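Local atomic coordinates of AlkZ (Streptomyces sahachiroi, PDB entry 5UUJ), a protein that belongs to the AlkZ-like family of DNA glycosylases, in the HTH clan, and contains more helix than strand. Residues R10-R19 against H268-T279; V321-V330 against V340-L349. One frame throughout, in Å; residues are numbered along the deposited sequence.

Contact 1. Residues R10-R19 against H268-T279; sequences RQVFAWRMQR and HAEELAATAPCT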
loop_
_atom_site.group_PDB
_atom_site.type_symbol
_atom_site.label_atom_id
_atom_site.label_comp_id
_atom_site.label_asym_id
_atom_site.label_seq_id
_atom_site.Cartn_x
_atom_site.Cartn_y
_atom_site.Cartn_z
ATOM N N ARG A 10 21.057 -1.560 9.233
ATOM C CA ARG A 10 20.391 -2.167 10.379
ATOM C C ARG A 10 19.843 -1.103 11.329
ATOM O O ARG A 10 18.867 -1.346 12.030
ATOM C CB ARG A 10 21.339 -3.116 11.107
ATOM C CG ARG A 10 21.488 -4.447 10.385
ATOM C CD ARG A 10 22.439 -5.394 11.085
ATOM N NE ARG A 10 21.905 -5.878 12.354
ATOM C CZ ARG A 10 22.450 -6.858 13.067
ATOM N NH1 ARG A 10 23.545 -7.470 12.637
ATOM N NH2 ARG A 10 21.896 -7.233 14.210
ATOM N N GLN A 11 20.456 0.077 11.346
ATOM C CA GLN A 11 19.842 1.222 12.012
ATOM C C GLN A 11 18.540 1.592 11.311
ATOM O O GLN A 11 17.502 1.745 11.952
ATOM C CB GLN A 11 20.777 2.427 12.027
ATOM C CG GLN A 11 21.844 2.383 13.096
ATOM C CD GLN A 11 22.566 3.707 13.231
ATOM O OE1 GLN A 11 23.229 4.164 12.296
ATOM N NE2 GLN A 11 22.431 4.339 14.393
ATOM N N VAL A 12 18.608 1.732 9.988
ATOM C CA VAL A 12 17.448 2.103 9.187
ATOM C C VAL A 12 16.314 1.094 9.367
ATOM O O VAL A 12 15.160 1.480 9.537
ATOM C CB VAL A 12 17.819 2.220 7.688
ATOM C CG1 VAL A 12 16.573 2.332 6.806
ATOM C CG2 VAL A 12 18.731 3.423 7.464
ATOM N N PHE A 13 16.643 -0.194 9.347
ATOM C CA PHE A 13 15.630 -1.237 9.481
ATOM C C PHE A 13 14.915 -1.140 10.823
ATOM O O PHE A 13 13.687 -1.233 10.890
ATOM C CB PHE A 13 16.254 -2.627 9.331
ATOM C CG PHE A 13 16.872 -2.880 7.986
ATOM C CD1 PHE A 13 16.416 -2.219 6.854
ATOM C CD2 PHE A 13 17.915 -3.779 7.853
ATOM C CE1 PHE A 13 16.986 -2.456 5.619
ATOM C CE2 PHE A 13 18.491 -4.020 6.617
ATOM C CZ PHE A 13 18.024 -3.356 5.501
ATOM N N ALA A 14 15.689 -0.954 11.888
ATOM C CA ALA A 14 15.128 -0.823 13.226
ATOM C C ALA A 14 14.231 0.408 13.321
ATOM O O ALA A 14 13.157 0.359 13.922
ATOM C CB ALA A 14 16.235 -0.750 14.261
ATOM N N TRP A 15 14.675 1.510 12.726
ATOM C CA TRP A 15 13.912 2.749 12.762
ATOM C C TRP A 15 12.604 2.595 11.990
ATOM O O TRP A 15 11.543 3.003 12.464
ATOM C CB TRP A 15 14.731 3.906 12.189
ATOM C CG TRP A 15 13.997 5.208 12.236
ATOM C CD1 TRP A 15 13.887 6.047 13.306
ATOM C CD2 TRP A 15 13.258 5.816 11.170
ATOM N NE1 TRP A 15 13.124 7.138 12.972
ATOM C CE2 TRP A 15 12.725 7.021 11.667
ATOM C CE3 TRP A 15 12.993 5.457 9.846
ATOM C CZ2 TRP A 15 11.945 7.871 10.886
ATOM C CZ3 TRP A 15 12.218 6.306 9.071
ATOM C CH2 TRP A 15 11.705 7.498 9.594
ATOM N N ARG A 16 12.685 1.994 10.805
ATOM C CA ARG A 16 11.497 1.735 9.998
ATOM C C ARG A 16 10.494 0.872 10.759
ATOM O O ARG A 16 9.297 1.154 10.759
ATOM C CB ARG A 16 11.874 1.053 8.681
ATOM C CG ARG A 16 12.527 1.973 7.666
ATOM C CD ARG A 16 13.024 1.205 6.457
ATOM N NE ARG A 16 13.621 2.087 5.459
ATOM C CZ ARG A 16 14.263 1.668 4.372
ATOM N NH1 ARG A 16 14.400 0.372 4.136
ATOM N NH2 ARG A 16 14.776 2.547 3.525
HETATM N N MSE A 17 10.987 -0.173 11.414
HETATM C CA MSE A 17 10.112 -1.081 12.143
HETATM C C MSE A 17 9.474 -0.407 13.351
HETATM O O MSE A 17 8.386 -0.788 13.782
HETATM C CB MSE A 17 10.883 -2.323 12.579
HETATM C CG MSE A 17 11.130 -3.291 11.438
HETATM SE SE MSE A 17 11.904 -4.963 12.056
HETATM C CE MSE A 17 10.992 -6.181 10.838
ATOM N N GLN A 18 10.151 0.592 13.898
ATOM C CA GLN A 18 9.572 1.395 14.959
ATOM C C GLN A 18 8.442 2.245 14.383
ATOM O O GLN A 18 7.341 2.288 14.932
ATOM C CB GLN A 18 10.643 2.264 15.623
ATOM C CG GLN A 18 10.113 3.220 16.674
ATOM C CD GLN A 18 9.911 4.630 16.139
ATOM O OE1 GLN A 18 8.794 5.150 16.128
ATOM N NE2 GLN A 18 10.998 5.259 15.699
ATOM N N ARG A 19 8.706 2.897 13.258
ATOM C CA ARG A 19 7.707 3.751 12.623
ATOM C C ARG A 19 6.501 2.952 12.126
ATOM O O ARG A 19 5.388 3.472 12.096
ATOM C CB ARG A 19 8.328 4.526 11.459
ATOM C CG ARG A 19 9.463 5.458 11.858
ATOM C CD ARG A 19 8.981 6.617 12.702
ATOM N NE ARG A 19 8.030 7.464 11.988
ATOM C CZ ARG A 19 7.321 8.435 12.554
ATOM N NH1 ARG A 19 7.447 8.691 13.850
ATOM N NH2 ARG A 19 6.482 9.153 11.821
ATOM N N HIS A 268 13.479 13.603 11.696
ATOM C CA HIS A 268 13.748 12.224 12.106
ATOM C C HIS A 268 15.240 11.882 12.087
ATOM O O HIS A 268 15.624 10.756 12.406
ATOM C CB HIS A 268 12.996 11.248 11.196
ATOM C CG HIS A 268 11.508 11.331 11.315
ATOM N ND1 HIS A 268 10.662 11.071 10.260
ATOM C CD2 HIS A 268 10.715 11.641 12.370
ATOM C CE1 HIS A 268 9.409 11.219 10.658
ATOM N NE2 HIS A 268 9.416 11.563 11.931
ATOM N N ALA A 269 16.074 12.848 11.714
ATOM C CA ALA A 269 17.504 12.608 11.543
ATOM C C ALA A 269 18.183 12.166 12.844
ATOM O O ALA A 269 18.860 11.139 12.876
ATOM C CB ALA A 269 18.181 13.857 10.999
ATOM N N GLU A 270 17.997 12.941 13.909
ATOM C CA GLU A 270 18.619 12.644 15.200
ATOM C C GLU A 270 18.121 11.321 15.769
ATOM O O GLU A 270 18.893 10.537 16.321
ATOM C CB GLU A 270 18.341 13.772 16.194
ATOM C CG GLU A 270 19.027 15.082 15.846
ATOM C CD GLU A 270 20.539 14.993 15.945
ATOM O OE1 GLU A 270 21.040 14.391 16.920
ATOM O OE2 GLU A 270 21.227 15.520 15.045
ATOM N N GLU A 271 16.822 11.093 15.632
ATOM C CA GLU A 271 16.187 9.863 16.076
ATOM C C GLU A 271 16.799 8.638 15.398
ATOM O O GLU A 271 17.071 7.624 16.049
ATOM C CB GLU A 271 14.688 9.942 15.789
ATOM C CG GLU A 271 13.875 8.763 16.259
ATOM C CD GLU A 271 12.390 8.970 16.016
ATOM O OE1 GLU A 271 11.856 8.392 15.045
ATOM O OE2 GLU A 271 11.760 9.719 16.791
ATOM N N LEU A 272 17.019 8.740 14.090
ATOM C CA LEU A 272 17.606 7.649 13.320
ATOM C C LEU A 272 19.027 7.355 13.788
ATOM O O LEU A 272 19.397 6.196 13.980
ATOM C CB LEU A 272 17.602 7.983 11.825
ATOM C CG LEU A 272 18.384 7.046 10.900
ATOM C CD1 LEU A 272 17.844 5.622 10.983
ATOM C CD2 LEU A 272 18.355 7.555 9.461
ATOM N N ALA A 273 19.815 8.409 13.973
ATOM C CA ALA A 273 21.210 8.265 14.380
ATOM C C ALA A 273 21.349 7.569 15.736
ATOM O O ALA A 273 22.352 6.906 16.000
ATOM C CB ALA A 273 21.887 9.631 14.425
ATOM N N ALA A 274 20.337 7.719 16.586
ATOM C CA ALA A 274 20.374 7.165 17.935
ATOM C C ALA A 274 19.762 5.767 18.004
ATOM O O ALA A 274 19.824 5.114 19.043
ATOM C CB ALA A 274 19.656 8.095 18.901
ATOM N N THR A 275 19.168 5.311 16.905
ATOM C CA THR A 275 18.515 4.003 16.885
ATOM C C THR A 275 19.548 2.881 16.845
ATOM O O THR A 275 20.484 2.915 16.046
ATOM C CB THR A 275 17.560 3.867 15.680
ATOM O OG1 THR A 275 16.588 4.919 15.718
ATOM C CG2 THR A 275 16.841 2.519 15.703
ATOM N N ALA A 276 19.374 1.894 17.720
ATOM C CA ALA A 276 20.276 0.752 17.775
ATOM C C ALA A 276 20.017 -0.186 16.595
ATOM O O ALA A 276 18.874 -0.337 16.174
ATOM C CB ALA A 276 20.114 0.009 19.090
ATOM N N PRO A 277 21.081 -0.815 16.060
ATOM C CA PRO A 277 20.952 -1.731 14.921
ATOM C C PRO A 277 19.878 -2.798 15.120
ATOM O O PRO A 277 19.737 -3.346 16.211
ATOM C CB PRO A 277 22.340 -2.374 14.832
ATOM C CG PRO A 277 23.255 -1.369 15.398
ATOM C CD PRO A 277 22.488 -0.661 16.476
ATOM N N CYS A 278 19.134 -3.085 14.059
ATOM C CA CYS A 278 18.019 -4.021 14.121
ATOM C C CYS A 278 18.464 -5.427 14.528
ATOM O O CYS A 278 19.444 -5.955 13.998
ATOM C CB CYS A 278 17.308 -4.075 12.764
ATOM S SG CYS A 278 15.748 -5.000 12.753
ATOM N N THR A 279 17.739 -6.010 15.481
ATOM C CA THR A 279 17.907 -7.412 15.858
ATOM C C THR A 279 16.544 -8.079 16.025
ATOM O O THR A 279 15.558 -7.413 16.335
ATOM C CB THR A 279 18.696 -7.573 17.174
ATOM O OG1 THR A 279 18.012 -6.889 18.231
ATOM C CG2 THR A 279 20.104 -7.018 17.039
HETATM O O HOH W 1 9.211 7.925 15.949
#
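W15 and L272 meet where the helix 10-19 passes the short helix 269-274, their segment axes 9.3 Å apart at 118°, while the extended chain after T275 runs on along the first helix to R10. C278 N bonds R10 O at 2.7 Å from above the carbonyl plane, on the face opposite A14 N, so this one oxygen serves both the helix and the loop that follows helix 269-274. R10 returns the grip side-on: NE (3.0 Å) and NH2 (2.8 Å) both hold C278 O near the guanidinium plane, the chain bending at its third torsion to bring the two nitrogens round. Q11 NE2 points at T275 O within the plane of its amide, 2.9 Å away, with an N-H...O angle of 161°; a weak bond adds A273 O. Between these grips, A14 CB rests against T275 CG2 and C278 CB.

W15, its CG turned anti to the backbone N, lays its indole across the second helix. L272 CB lies over one indole face and its CD1 touches W15 CB, 3.8 Å away, and W15 NE1 bonds the anti lone pair of E271 OE1 at 2.7 Å, somewhat out of the ring plane. H268 ND1 approaches the indole edge 3.5 Å from CZ2, with the two rings inclined at 55°. One water joins E271 OE1, Q18 OE1 and R19 NH1. H268 also lies over a face of the R19 guanidinium, whose NE bonds G217 O. This is helix-helix packing extended by a loop hydrogen-bonded to R10 and Q11, joining the N-terminal helix to the later part of the AlkZ-like glycosylase chain.

Contact 2. Residues V321-V330 against V340-L349; sequences VVKDGRVVGV and VTPFPDTERL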
loop_
_atom_site.group_PDB
_atom_site.type_symbol
_atom_site.label_atom_id
_atom_site.label_comp_id
_atom_site.label_asym_id
_atom_site.label_seq_id
_atom_site.Cartn_x
_atom_site.Cartn_y
_atom_site.Cartn_z
ATOM N N VAL A 321 9.915 -14.095 6.327
ATOM C CA VAL A 321 10.632 -14.122 7.588
ATOM C C VAL A 321 11.671 -13.012 7.563
ATOM O O VAL A 321 12.582 -13.028 6.732
ATOM C CB VAL A 321 11.329 -15.474 7.822
ATOM C CG1 VAL A 321 11.954 -15.526 9.214
ATOM C CG2 VAL A 321 10.351 -16.616 7.626
ATOM N N VAL A 322 11.528 -12.046 8.461
ATOM C CA VAL A 322 12.487 -10.954 8.566
ATOM C C VAL A 322 13.390 -11.165 9.779
ATOM O O VAL A 322 12.909 -11.297 10.904
ATOM C CB VAL A 322 11.779 -9.592 8.672
ATOM C CG1 VAL A 322 12.796 -8.463 8.674
ATOM C CG2 VAL A 322 10.804 -9.410 7.519
ATOM N N LYS A 323 14.697 -11.211 9.533
ATOM C CA LYS A 323 15.689 -11.335 10.597
ATOM C C LYS A 323 16.679 -10.179 10.526
ATOM O O LYS A 323 17.340 -9.977 9.508
ATOM C CB LYS A 323 16.433 -12.670 10.503
ATOM C CG LYS A 323 17.535 -12.826 11.549
ATOM C CD LYS A 323 18.023 -14.259 11.656
ATOM C CE LYS A 323 19.040 -14.419 12.782
ATOM N NZ LYS A 323 20.291 -13.646 12.533
ATOM N N ASP A 324 16.773 -9.428 11.619
ATOM C CA ASP A 324 17.620 -8.243 11.689
ATOM C C ASP A 324 17.275 -7.251 10.577
ATOM O O ASP A 324 18.146 -6.531 10.093
ATOM C CB ASP A 324 19.105 -8.626 11.611
ATOM C CG ASP A 324 19.518 -9.609 12.700
ATOM O OD1 ASP A 324 18.783 -9.745 13.699
ATOM O OD2 ASP A 324 20.582 -10.249 12.556
ATOM N N GLY A 325 16.007 -7.229 10.172
ATOM C CA GLY A 325 15.525 -6.281 9.181
ATOM C C GLY A 325 15.547 -6.781 7.743
ATOM O O GLY A 325 14.962 -6.152 6.864
ATOM N N ARG A 326 16.225 -7.901 7.504
ATOM C CA ARG A 326 16.363 -8.456 6.158
ATOM C C ARG A 326 15.473 -9.680 5.959
ATOM O O ARG A 326 15.274 -10.464 6.884
ATOM C CB ARG A 326 17.820 -8.838 5.883
ATOM C CG ARG A 326 18.776 -7.663 5.844
ATOM C CD ARG A 326 20.200 -8.102 5.525
ATOM N NE ARG A 326 20.320 -8.673 4.183
ATOM C CZ ARG A 326 20.345 -9.977 3.903
ATOM N NH1 ARG A 326 20.268 -10.888 4.868
ATOM N NH2 ARG A 326 20.456 -10.373 2.643
ATOM N N VAL A 327 14.956 -9.847 4.744
ATOM C CA VAL A 327 14.173 -11.031 4.400
ATOM C C VAL A 327 15.109 -12.229 4.262
ATOM O O VAL A 327 16.049 -12.195 3.471
ATOM C CB VAL A 327 13.377 -10.828 3.090
ATOM C CG1 VAL A 327 12.630 -12.106 2.691
ATOM C CG2 VAL A 327 12.403 -9.675 3.242
ATOM N N VAL A 328 14.855 -13.276 5.045
ATOM C CA VAL A 328 15.724 -14.453 5.069
ATOM C C VAL A 328 14.963 -15.745 4.779
ATOM O O VAL A 328 15.512 -16.843 4.911
ATOM C CB VAL A 328 16.433 -14.597 6.433
ATOM C CG1 VAL A 328 17.428 -13.466 6.641
ATOM C CG2 VAL A 328 15.421 -14.638 7.567
ATOM N N GLY A 329 13.701 -15.612 4.383
ATOM C CA GLY A 329 12.884 -16.763 4.053
ATOM C C GLY A 329 11.421 -16.405 3.862
ATOM O O GLY A 329 11.041 -15.238 3.957
ATOM N N VAL A 330 10.607 -17.419 3.582
ATOM C CA VAL A 330 9.163 -17.255 3.453
ATOM C C VAL A 330 8.446 -18.237 4.371
ATOM O O VAL A 330 9.062 -19.156 4.913
ATOM C CB VAL A 330 8.682 -17.485 2.006
ATOM C CG1 VAL A 330 9.302 -16.460 1.062
ATOM C CG2 VAL A 330 9.000 -18.911 1.551
ATOM N N VAL A 340 7.784 -22.744 7.916
ATOM C CA VAL A 340 8.825 -21.784 7.567
ATOM C C VAL A 340 9.833 -22.417 6.615
ATOM O O VAL A 340 10.349 -23.501 6.880
ATOM C CB VAL A 340 9.563 -21.269 8.821
ATOM C CG1 VAL A 340 10.675 -20.304 8.432
ATOM C CG2 VAL A 340 8.589 -20.596 9.772
ATOM N N THR A 341 10.106 -21.725 5.512
ATOM C CA THR A 341 11.099 -22.166 4.538
ATOM C C THR A 341 12.192 -21.107 4.392
ATOM O O THR A 341 12.059 -20.183 3.589
ATOM C CB THR A 341 10.465 -22.435 3.159
ATOM O OG1 THR A 341 9.338 -23.307 3.303
ATOM C CG2 THR A 341 11.479 -23.070 2.213
ATOM N N PRO A 342 13.272 -21.221 5.183
ATOM C CA PRO A 342 14.371 -20.263 5.021
ATOM C C PRO A 342 15.105 -20.456 3.703
ATOM O O PRO A 342 15.046 -21.538 3.121
ATOM C CB PRO A 342 15.289 -20.576 6.206
ATOM C CG PRO A 342 15.006 -21.994 6.535
ATOM C CD PRO A 342 13.546 -22.188 6.258
ATOM N N PHE A 343 15.783 -19.414 3.240
ATOM C CA PHE A 343 16.636 -19.527 2.069
ATOM C C PHE A 343 17.821 -20.435 2.398
ATOM O O PHE A 343 18.154 -20.615 3.570
ATOM C CB PHE A 343 17.124 -18.148 1.619
ATOM C CG PHE A 343 16.015 -17.177 1.322
ATOM C CD1 PHE A 343 14.807 -17.615 0.801
ATOM C CD2 PHE A 343 16.181 -15.824 1.567
ATOM C CE1 PHE A 343 13.786 -16.721 0.527
ATOM C CE2 PHE A 343 15.164 -14.924 1.295
ATOM C CZ PHE A 343 13.965 -15.373 0.775
ATOM N N PRO A 344 18.456 -21.013 1.366
ATOM C CA PRO A 344 19.584 -21.934 1.563
ATOM C C PRO A 344 20.708 -21.377 2.438
ATOM O O PRO A 344 21.214 -22.098 3.296
ATOM C CB PRO A 344 20.084 -22.174 0.135
ATOM C CG PRO A 344 18.884 -21.997 -0.713
ATOM C CD PRO A 344 18.080 -20.910 -0.057
ATOM N N ASP A 345 21.086 -20.121 2.226
ATOM C CA ASP A 345 22.234 -19.538 2.920
ATOM C C ASP A 345 21.833 -18.756 4.169
ATOM O O ASP A 345 22.603 -17.938 4.669
ATOM C CB ASP A 345 23.011 -18.623 1.970
ATOM C CG ASP A 345 22.219 -17.392 1.568
ATOM O OD1 ASP A 345 20.971 -17.443 1.612
ATOM O OD2 ASP A 345 22.847 -16.374 1.204
ATOM N N THR A 346 20.631 -19.012 4.673
ATOM C CA THR A 346 20.122 -18.297 5.839
ATOM C C THR A 346 20.622 -18.941 7.129
ATOM O O THR A 346 20.735 -20.163 7.226
ATOM C CB THR A 346 18.576 -18.255 5.833
ATOM O OG1 THR A 346 18.129 -17.383 4.789
ATOM C CG2 THR A 346 18.024 -17.751 7.155
ATOM N N GLU A 347 20.926 -18.101 8.114
ATOM C CA GLU A 347 21.405 -18.560 9.411
ATOM C C GLU A 347 20.325 -19.355 10.137
ATOM O O GLU A 347 19.136 -19.130 9.921
ATOM C CB GLU A 347 21.838 -17.366 10.262
ATOM C CG GLU A 347 22.841 -17.703 11.350
ATOM C CD GLU A 347 22.987 -16.589 12.370
ATOM O OE1 GLU A 347 23.521 -15.517 12.014
ATOM O OE2 GLU A 347 22.561 -16.782 13.529
ATOM N N ARG A 348 20.738 -20.281 10.999
ATOM C CA ARG A 348 19.788 -21.089 11.764
ATOM C C ARG A 348 18.861 -20.207 12.593
ATOM O O ARG A 348 19.315 -19.434 13.435
ATOM C CB ARG A 348 20.525 -22.071 12.677
ATOM C CG ARG A 348 20.292 -23.532 12.332
ATOM C CD ARG A 348 21.043 -24.447 13.288
ATOM N NE ARG A 348 20.914 -25.858 12.928
ATOM C CZ ARG A 348 21.520 -26.854 13.570
ATOM N NH1 ARG A 348 22.305 -26.604 14.612
ATOM N NH2 ARG A 348 21.344 -28.107 13.171
ATOM N N LEU A 349 17.560 -20.329 12.348
ATOM C CA LEU A 349 16.567 -19.524 13.049
ATOM C C LEU A 349 16.297 -20.092 14.444
ATOM O O LEU A 349 15.957 -21.268 14.570
ATOM C CB LEU A 349 15.265 -19.468 12.249
ATOM C CG LEU A 349 15.399 -19.068 10.776
ATOM C CD1 LEU A 349 14.046 -19.101 10.086
ATOM C CD2 LEU A 349 16.032 -17.692 10.640
#
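The F343 ring lies with one face against the backbone of V328 and G329: V328 C is 3.4 Å above its plane, G329 N is close by toward the rim, and G329 CA makes a CH-pi contact 3.7 Å from the ring centroid, only 14° off the normal. V327 O comes to the ring edge, V327 CG1 touches CZ, and H306 stacks on the same phenyl group. With CG beside its own backbone N (chi1 -57°), the ring folds back over the peptide to which F343 N is bonded. G329, without a side chain, lets its backbone come close to T341 O and to P342, its non-hydrogen-bonded partner, CA to CA 3.9 Å.

V328 O takes two donors, F343 N in a nearly straight bond (172°) and the T346 hydroxyl, OG1, at 2.7 Å. T346 turns its methyl, CG2, to V328 CB, so its two branches hold the carbonyl and the side chain of one residue. The next pair, V330 with T341, is hydrogen-bonded in both directions, T341 N reaching V330 O at 2.8 Å; their side chains lie alongside, pointing the same way. Farther along, the V321 and V340 side chains cross at about a right angle, CG2 meeting CG1, and L349 CD2 approaches K323 CD. K323 NZ lies between charges, forming a long salt bridge to E347 OE1 (3.8 Å) and one to D324 OD2 whose hydrogen bond is weak, in a small salt-bridge network.

Two antiparallel hairpins share the strand 326-334 here: a tight one with a type I' turn at K323-R326, and a second whose strand 337-342 leaves the sheet through the type I turn F343-T346.

Overall arrangement
Both contacts are partly buried and lie away from the centre of the chain, their own centres about 20 Å apart. Contact 1 joins helices distant in sequence, whereas contact 2 joins neighbouring strands of one mixed sheet. They touch at the type I' turn: C278 SG packs against G325 N, and F13 CD2 against D324 O, while D324 OD1 bonds G280 N just beyond 268-279. V322 also reaches M17, so helix 9-19 covers part of the sheet. The chemistry differs accordingly: side-chain polar grips on loop carbonyls and an indole-carboxylate bond in contact 1, short antiparallel strand pairing, valine packing and a ring over backbone in contact 2.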